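Local coordinates for putative uncharacterized protein pf13_0012 (Plasmodium falciparum, PDB 2VWA), which is of unknown molecular function but is essential for liver-stage development of the malaria parasite and binds phosphatidylethanolamine through its soluble domain, at residues K8-N13 against F60-Q65. Residues are numbered along the deposited sequence; the frame is centred on the assembly and turned at random.
Sequences KPIIEN and FVQGLQ
The carboxamide of Gln62 sits between Ile10 and Ile11. In the model the amide is probably turned over, so its two ends are told here by position. Ile11 CG1 lies over one face, 3.7 Å from the end modelled as Gln62 NE2; Ile10 CG2 comes from the other side, to 3.7 Å from the end modelled as Gln62 OE1, the Ile10 and Gln62 side chains crossing at about a right angle. The outer edge of the amide meets the backbone of Ile11. As modelled, Gln62 NE2 is 3.0 Å from Ile11 N and Gln62 OE1 is 2.7 Å from Ile11 O; with the two ends exchanged, both approaches may be hydrogen bonds. Gln62 reaches the loop with CG anti to its own carbonyl carbon (chi1 -75°) and the chain beyond extended. Residues 8-13, in the loop before helix 21-41, run across the partly exposed side of helix 54-67 in the all-helical soluble domain of this UIS3 protein. Phe60 and Leu64, on other sides of the helix, pack on helix 21-41, and Val61 on helix 74-99. One turn beyond Gln62, the amides of Asn13 and Gln65 lie nearly coplanar, 27° apart, and touch with Asn13 ND2 3.6 Å from Gln65 OE1. Their hydrogen bonds go elsewhere: Asn13 ND2 donates to Glu77 OE1 and Leu72 O, while Gln65 OE1 accepts from Leu72 N and Gln65 NE2 donates to Glu77 OE1. Gln65 NE2 further bonds Val61 O at 3.1 Å, above the carbonyl plane and across it from Gln65 N, which makes the helical bond to the same oxygen. At the other end of the loop, Lys8 NZ forms a salt bridge with Glu66.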
ATOM      1  N   LYS A   8      -5.402   7.930 -10.810  1.00 38.86           N
ATOM      2  CA  LYS A   8      -4.609   7.270 -11.844  1.00 38.46           C
ATOM      3  C   LYS A   8      -5.034   5.806 -11.926  1.00 37.35           C
ATOM      4  O   LYS A   8      -5.170   5.141 -10.895  1.00 37.66           O
ATOM      5  CB  LYS A   8      -3.113   7.347 -11.550  1.00 38.35           C
ATOM      6  CG  LYS A   8      -2.435   8.660 -11.938  1.00 39.69           C
ATOM      7  CD  LYS A   8      -0.981   8.738 -11.392  1.00 40.11           C
ATOM      8  CE  LYS A   8       0.097   8.732 -12.492  1.00 42.53           C
ATOM      9  NZ  LYS A   8       0.281   7.427 -13.202  1.00 44.20           N
ATOM     10  N   PRO A   9      -5.284   5.300 -13.150  1.00 36.40           N
ATOM     11  CA  PRO A   9      -5.578   3.876 -13.295  1.00 35.05           C
ATOM     12  C   PRO A   9      -4.333   3.045 -12.998  1.00 33.77           C
ATOM     13  O   PRO A   9      -3.228   3.565 -12.975  1.00 33.21           O
ATOM     14  CB  PRO A   9      -5.957   3.735 -14.777  1.00 35.10           C
ATOM     15  CG  PRO A   9      -6.151   5.118 -15.281  1.00 35.67           C
ATOM     16  CD  PRO A   9      -5.314   6.006 -14.444  1.00 36.15           C
ATOM     17  N   ILE A  10      -4.536   1.757 -12.772  1.00 32.87           N
ATOM     18  CA  ILE A  10      -3.460   0.823 -12.510  1.00 31.70           C
ATOM     19  C   ILE A  10      -2.812   0.419 -13.828  1.00 31.48           C
ATOM     20  O   ILE A  10      -3.518   0.141 -14.816  1.00 31.39           O
ATOM     21  CB  ILE A  10      -4.002  -0.407 -11.766  1.00 31.43           C
ATOM     22  CG1 ILE A  10      -4.281  -0.041 -10.310  1.00 31.00           C
ATOM     23  CG2 ILE A  10      -3.036  -1.589 -11.852  1.00 31.12           C
ATOM     24  CD1 ILE A  10      -5.138  -1.061  -9.590  1.00 33.71           C
ATOM     25  N   ILE A  11      -1.475   0.396 -13.838  1.00 30.69           N
ATOM     26  CA  ILE A  11      -0.703  -0.023 -15.019  1.00 30.21           C
ATOM     27  C   ILE A  11       0.033  -1.328 -14.751  1.00 29.15           C
ATOM     28  O   ILE A  11       0.351  -1.643 -13.616  1.00 29.50           O
ATOM     29  CB  ILE A  11       0.241   1.098 -15.535  1.00 29.99           C
ATOM     30  CG1 ILE A  11       1.362   1.405 -14.541  1.00 31.52           C
ATOM     31  CG2 ILE A  11      -0.543   2.390 -15.769  1.00 30.49           C
ATOM     32  CD1 ILE A  11       2.358   2.485 -15.030  1.00 30.99           C
ATOM     33  N   GLU A  12       0.261  -2.113 -15.791  1.00 28.31           N
ATOM     34  CA  GLU A  12       1.015  -3.360 -15.648  1.00 28.11           C
ATOM     35  C   GLU A  12       2.485  -2.984 -15.332  1.00 25.72           C
ATOM     36  O   GLU A  12       3.078  -2.160 -16.033  1.00 25.13           O
ATOM     37  CB  GLU A  12       0.908  -4.180 -16.945  1.00 27.97           C
ATOM     38  CG  GLU A  12       1.313  -5.664 -16.844  1.00 30.35           C
ATOM     39  CD  GLU A  12       1.768  -6.265 -18.203  1.00 31.80           C
ATOM     40  OE1 GLU A  12       1.683  -7.509 -18.382  1.00 36.58           O
ATOM     41  OE2 GLU A  12       2.228  -5.500 -19.101  1.00 36.12           O
ATOM     42  N   ASN A  13       3.039  -3.541 -14.256  1.00 23.47           N
ATOM     43  CA  ASN A  13       4.466  -3.417 -13.977  1.00 21.31           C
ATOM     44  C   ASN A  13       5.153  -4.368 -14.925  1.00 21.12           C
ATOM     45  O   ASN A  13       4.871  -5.570 -14.903  1.00 20.45           O
ATOM     46  CB  ASN A  13       4.793  -3.801 -12.526  1.00 20.85           C
ATOM     47  CG  ASN A  13       6.224  -3.399 -12.102  1.00 18.47           C
ATOM     48  OD1 ASN A  13       7.194  -3.646 -12.817  1.00 15.22           O
ATOM     49  ND2 ASN A  13       6.343  -2.780 -10.929  1.00 12.87           N
ATOM     50  N   PHE A  60      -1.760   2.418  -4.381  1.00 14.22           N
ATOM     51  CA  PHE A  60      -0.815   2.938  -3.390  1.00 13.78           C
ATOM     52  C   PHE A  60       0.639   2.527  -3.627  1.00 12.87           C
ATOM     53  O   PHE A  60       1.548   3.342  -3.491  1.00 12.29           O
ATOM     54  CB  PHE A  60      -1.229   2.541  -1.971  1.00 13.72           C
ATOM     55  CG  PHE A  60      -1.320   3.694  -1.066  1.00 14.76           C
ATOM     56  CD1 PHE A  60      -0.185   4.179  -0.429  1.00 15.93           C
ATOM     57  CD2 PHE A  60      -2.532   4.357  -0.896  1.00 14.86           C
ATOM     58  CE1 PHE A  60      -0.268   5.302   0.394  1.00 16.43           C
ATOM     59  CE2 PHE A  60      -2.609   5.481  -0.076  1.00 15.24           C
ATOM     60  CZ  PHE A  60      -1.481   5.956   0.558  1.00 13.77           C
ATOM     61  N   VAL A  61       0.841   1.265  -3.977  1.00 11.79           N
ATOM     62  CA  VAL A  61       2.176   0.753  -4.227  1.00 11.64           C
ATOM     63  C   VAL A  61       2.727   1.370  -5.527  1.00 12.47           C
ATOM     64  O   VAL A  61       3.919   1.674  -5.622  1.00 12.47           O
ATOM     65  CB  VAL A  61       2.205  -0.825  -4.254  1.00 11.02           C
ATOM     66  CG1 VAL A  61       3.538  -1.342  -4.753  1.00  8.22           C
ATOM     67  CG2 VAL A  61       1.900  -1.400  -2.863  1.00  8.87           C
ATOM     68  N   GLN A  62       1.849   1.572  -6.507  1.00 12.82           N
ATOM     69  CA  GLN A  62       2.252   2.170  -7.767  1.00 13.87           C
ATOM     70  C   GLN A  62       2.607   3.650  -7.650  1.00 13.98           C
ATOM     71  O   GLN A  62       3.586   4.090  -8.249  1.00 13.31           O
ATOM     72  CB  GLN A  62       1.229   1.896  -8.876  1.00 13.59           C
ATOM     73  CG  GLN A  62       1.344   0.448  -9.358  1.00 14.88           C
ATOM     74  CD  GLN A  62       0.529   0.091 -10.588  1.00 15.37           C
ATOM     75  OE1 GLN A  62       0.519  -1.078 -10.999  1.00 15.81           O
ATOM     76  NE2 GLN A  62      -0.154   1.083 -11.188  1.00 15.98           N
ATOM     77  N   GLY A  63       1.827   4.387  -6.857  1.00 14.42           N
ATOM     78  CA  GLY A  63       2.026   5.815  -6.666  1.00 14.89           C
ATOM     79  C   GLY A  63       3.316   6.024  -5.924  1.00 15.96           C
ATOM     80  O   GLY A  63       4.150   6.877  -6.271  1.00 16.78           O
ATOM     81  N   LEU A  64       3.517   5.188  -4.926  1.00 16.43           N
ATOM     82  CA  LEU A  64       4.654   5.313  -4.052  1.00 16.64           C
ATOM     83  C   LEU A  64       5.917   4.995  -4.807  1.00 16.66           C
ATOM     84  O   LEU A  64       6.935   5.640  -4.590  1.00 17.34           O
ATOM     85  CB  LEU A  64       4.467   4.403  -2.861  1.00 16.97           C
ATOM     86  CG  LEU A  64       4.792   4.945  -1.489  1.00 19.78           C
ATOM     87  CD1 LEU A  64       4.672   6.502  -1.370  1.00 19.36           C
ATOM     88  CD2 LEU A  64       3.861   4.215  -0.533  1.00 21.53           C
ATOM     89  N   GLN A  65       5.851   4.047  -5.734  1.00 16.40           N
ATOM     90  CA  GLN A  65       7.000   3.786  -6.601  1.00 16.81           C
ATOM     91  C   GLN A  65       7.394   4.997  -7.443  1.00 17.82           C
ATOM     92  O   GLN A  65       8.583   5.349  -7.482  1.00 18.29           O
ATOM     93  CB  GLN A  65       6.792   2.554  -7.483  1.00 16.31           C
ATOM     94  CG  GLN A  65       6.986   1.257  -6.766  1.00 13.59           C
ATOM     95  CD  GLN A  65       6.571   0.062  -7.586  1.00 12.63           C
ATOM     96  OE1 GLN A  65       7.319  -0.411  -8.428  1.00 10.34           O
ATOM     97  NE2 GLN A  65       5.379  -0.454  -7.326  1.00 13.80           N
TER